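Long-range contact in inositol monophosphatase family protein (Staphylococcus aureus subsp. aureus MSSA476, PDB 4I3Y), which probably hydrolyses inositol monophosphates to inositol and phosphate in a magnesium-dependent reaction that lithium inhibits: residues A223-L233 and A244-H254. Numbering follows the deposited sequence.
Sequences AELLNLKMTTL and APFIISNKACH
Lys229 and Ser249 exchange two backbone hydrogen bonds, and Thr231 and Ile247 exchange two more. Strands 229-232 and 246-249 thus pair antiparallel at the border of a five-stranded mixed sheet in the inositol monophosphatase fold. Strand 229-232 is outermost within the chain; the far side of 246-249 bonds to strand 205-208 through Phe246 and Ile248. Of the four strand-to-strand bonds the shortest runs from Ser249 N to Lys229 O, 2.7 Å, and the carbonyl of Lys229 also meets the CA of Ile248. Beyond the strands, the bond from Leu233 N to Pro245 O is weak, with an N-H...O angle of only 123°. At the other end a water bridges the segments: it donates to Asn227 O and accepts from Lys251 N. The ammonium of Lys251 goes elsewhere, to a salt bridge with Glu152. In an Asx turn, Asn250 OD1 accepts from Ala252 N at 3.0 Å; it also accepts from Leu156 N.

Met230 and Ile248 share one face of the sheet. The extended Met230 chain brings its CE to CD1 of Phe246 at 3.8 Å, and its sulfur lies at the edge of that ring, a Met-aromatic contact. Leu228 CD1 packs on Ile248 CD1, with helix 191-200 nearby. The face carrying Lys229, Thr231, Ile247 and Ser249 meets helix 254-262. There CB of Lys229 sits over one face of the His254 imidazole, 3.5 Å from its centroid, a CH-pi contact. With chi1 at -58°, Lys229 CG stands anti to the lysine carbonyl carbon and also lies against the ring, nearest CG of His254. The buried ND1 of His254 has no hydrogen-bonding partner in the model. Thr231 OG1 lies in the imidazole plane, 2.9 Å from His254 CE1, and donates its own hydrogen to Thr232 O at 2.8 Å.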
# COMPACT_ATOMS: atom_id res chain seq x y z
N ALA A 223 -0.91 20.84 -0.66
CA ALA A 223 -0.29 21.10 -1.96
C ALA A 223 0.31 22.53 -1.96
O ALA A 223 1.45 22.73 -2.36
CB ALA A 223 -1.31 20.94 -3.10
N GLU A 224 -0.45 23.48 -1.41
CA GLU A 224 0.09 24.85 -1.29
C GLU A 224 1.36 24.90 -0.41
O GLU A 224 2.39 25.44 -0.82
CB GLU A 224 -0.98 25.74 -0.68
CG GLU A 224 -0.54 27.18 -0.46
CD GLU A 224 -1.71 28.10 -0.23
OE1 GLU A 224 -2.85 27.64 -0.20
OE2 GLU A 224 -1.45 29.30 -0.08
N LEU A 225 1.33 24.29 0.78
CA LEU A 225 2.43 24.50 1.73
C LEU A 225 3.67 23.70 1.32
O LEU A 225 4.79 24.07 1.68
CB LEU A 225 1.99 24.14 3.16
CG LEU A 225 0.84 24.98 3.76
CD1 LEU A 225 0.77 24.71 5.23
CD2 LEU A 225 0.98 26.50 3.44
N LEU A 226 3.48 22.61 0.59
CA LEU A 226 4.61 21.77 0.19
C LEU A 226 4.95 21.91 -1.31
O LEU A 226 5.69 21.09 -1.85
CB LEU A 226 4.29 20.28 0.52
CG LEU A 226 4.11 20.00 2.02
CD1 LEU A 226 3.35 18.69 2.28
CD2 LEU A 226 5.44 20.07 2.77
N ASN A 227 4.40 22.94 -1.99
CA ASN A 227 4.77 23.22 -3.39
C ASN A 227 4.44 22.07 -4.36
O ASN A 227 5.24 21.74 -5.27
CB ASN A 227 6.25 23.65 -3.51
CG ASN A 227 6.52 24.44 -4.79
OD1 ASN A 227 5.56 24.96 -5.38
ND2 ASN A 227 7.79 24.48 -5.28
N LEU A 228 3.27 21.47 -4.16
CA LEU A 228 2.78 20.39 -5.07
C LEU A 228 1.84 21.01 -6.05
O LEU A 228 1.25 22.02 -5.71
CB LEU A 228 1.98 19.33 -4.28
CG LEU A 228 2.68 18.73 -3.03
CD1 LEU A 228 1.78 17.74 -2.32
CD2 LEU A 228 4.04 18.10 -3.36
N LYS A 229 1.65 20.39 -7.23
CA LYS A 229 0.60 20.80 -8.15
C LYS A 229 -0.65 20.01 -7.85
O LYS A 229 -0.58 18.76 -7.78
CB LYS A 229 1.00 20.55 -9.62
CG LYS A 229 2.26 21.26 -10.02
CD LYS A 229 2.09 22.77 -9.99
CE LYS A 229 3.30 23.49 -10.56
NZ LYS A 229 3.21 24.95 -10.29
N MET A 230 -1.76 20.70 -7.62
CA MET A 230 -3.04 20.04 -7.46
C MET A 230 -4.03 20.77 -8.33
O MET A 230 -4.29 21.96 -8.09
CB MET A 230 -3.49 20.02 -6.02
CG MET A 230 -4.90 19.45 -5.80
SD MET A 230 -5.27 19.36 -4.00
CE MET A 230 -7.00 18.99 -4.10
N THR A 231 -4.50 20.08 -9.37
CA THR A 231 -5.29 20.73 -10.44
C THR A 231 -6.37 19.77 -10.98
O THR A 231 -6.43 18.56 -10.67
CB THR A 231 -4.38 21.12 -11.64
OG1 THR A 231 -3.91 19.93 -12.32
CG2 THR A 231 -3.18 21.93 -11.20
N THR A 232 -7.26 20.32 -11.79
CA THR A 232 -8.16 19.48 -12.55
C THR A 232 -7.28 18.83 -13.66
O THR A 232 -6.11 19.18 -13.86
CB THR A 232 -9.24 20.33 -13.23
OG1 THR A 232 -8.61 21.07 -14.27
CG2 THR A 232 -9.90 21.31 -12.24
N LEU A 233 -7.83 17.86 -14.37
CA LEU A 233 -7.01 17.14 -15.32
C LEU A 233 -6.84 17.99 -16.60
O LEU A 233 -6.10 17.62 -17.54
CB LEU A 233 -7.58 15.75 -15.57
CG LEU A 233 -7.66 14.84 -14.35
CD1 LEU A 233 -8.35 13.52 -14.70
CD2 LEU A 233 -6.30 14.53 -13.75
N ALA A 244 -13.89 17.64 -8.82
CA ALA A 244 -13.52 17.62 -10.27
C ALA A 244 -12.50 16.51 -10.48
O ALA A 244 -11.77 16.18 -9.51
CB ALA A 244 -12.97 18.96 -10.76
N PRO A 245 -12.40 15.96 -11.72
CA PRO A 245 -11.31 15.07 -12.01
C PRO A 245 -10.02 15.78 -11.60
O PRO A 245 -9.86 16.98 -11.88
CB PRO A 245 -11.41 14.92 -13.56
CG PRO A 245 -12.91 15.02 -13.83
CD PRO A 245 -13.26 16.17 -12.91
N PHE A 246 -9.11 15.09 -10.91
CA PHE A 246 -8.01 15.77 -10.28
C PHE A 246 -6.74 15.00 -10.27
O PHE A 246 -6.74 13.78 -10.36
CB PHE A 246 -8.38 16.26 -8.82
CG PHE A 246 -7.66 15.54 -7.69
CD1 PHE A 246 -6.91 16.27 -6.75
CD2 PHE A 246 -7.70 14.13 -7.55
CE1 PHE A 246 -6.22 15.62 -5.72
CE2 PHE A 246 -7.03 13.49 -6.50
CZ PHE A 246 -6.27 14.21 -5.61
N ILE A 247 -5.63 15.74 -10.19
CA ILE A 247 -4.33 15.20 -9.98
C ILE A 247 -3.68 15.94 -8.79
O ILE A 247 -3.83 17.14 -8.66
CB ILE A 247 -3.43 15.35 -11.24
CG1 ILE A 247 -2.01 14.84 -10.94
CG2 ILE A 247 -3.42 16.82 -11.73
CD1 ILE A 247 -1.14 14.54 -12.18
N ILE A 248 -3.05 15.23 -7.88
CA ILE A 248 -2.01 15.86 -7.01
C ILE A 248 -0.64 15.33 -7.46
O ILE A 248 -0.46 14.11 -7.62
CB ILE A 248 -2.29 15.64 -5.51
CG1 ILE A 248 -1.24 16.41 -4.68
CG2 ILE A 248 -2.42 14.13 -5.19
CD1 ILE A 248 -1.66 16.48 -3.23
N SER A 249 0.33 16.23 -7.71
CA SER A 249 1.59 15.82 -8.33
C SER A 249 2.77 16.60 -7.86
O SER A 249 2.69 17.79 -7.52
CB SER A 249 1.48 15.97 -9.87
OG SER A 249 2.76 15.93 -10.49
N ASN A 250 3.90 15.92 -7.79
CA ASN A 250 5.19 16.60 -7.76
C ASN A 250 5.27 17.68 -8.90
O ASN A 250 4.75 17.43 -9.99
CB ASN A 250 6.28 15.55 -7.95
CG ASN A 250 7.67 16.07 -7.62
OD1 ASN A 250 8.27 16.82 -8.40
ND2 ASN A 250 8.21 15.64 -6.46
N LYS A 251 5.98 18.82 -8.68
CA LYS A 251 6.05 19.87 -9.70
C LYS A 251 6.74 19.34 -11.00
O LYS A 251 6.36 19.72 -12.07
CB LYS A 251 6.83 21.07 -9.20
CG LYS A 251 8.30 20.79 -8.90
CD LYS A 251 8.86 21.92 -8.02
CE LYS A 251 10.37 21.74 -7.87
NZ LYS A 251 10.92 22.72 -6.89
N ALA A 252 7.71 18.42 -10.88
CA ALA A 252 8.49 18.05 -12.05
C ALA A 252 7.82 17.03 -12.99
O ALA A 252 8.35 16.75 -14.07
CB ALA A 252 9.89 17.62 -11.63
N CYS A 253 6.68 16.47 -12.62
CA CYS A 253 6.03 15.46 -13.50
C CYS A 253 4.55 15.78 -13.79
O CYS A 253 3.85 15.08 -14.56
CB CYS A 253 6.18 14.04 -12.92
SG CYS A 253 5.48 13.80 -11.26
N HIS A 254 4.08 16.89 -13.24
CA HIS A 254 2.66 17.28 -13.40
C HIS A 254 2.26 17.42 -14.89
O HIS A 254 1.29 16.79 -15.38
CB HIS A 254 2.46 18.58 -12.63
CG HIS A 254 1.14 19.26 -12.85
ND1 HIS A 254 -0.05 18.75 -12.40
CD2 HIS A 254 0.84 20.45 -13.43
CE1 HIS A 254 -1.04 19.59 -12.68
NE2 HIS A 254 -0.52 20.63 -13.32
O HOH W 1 6.38 19.29 -6.02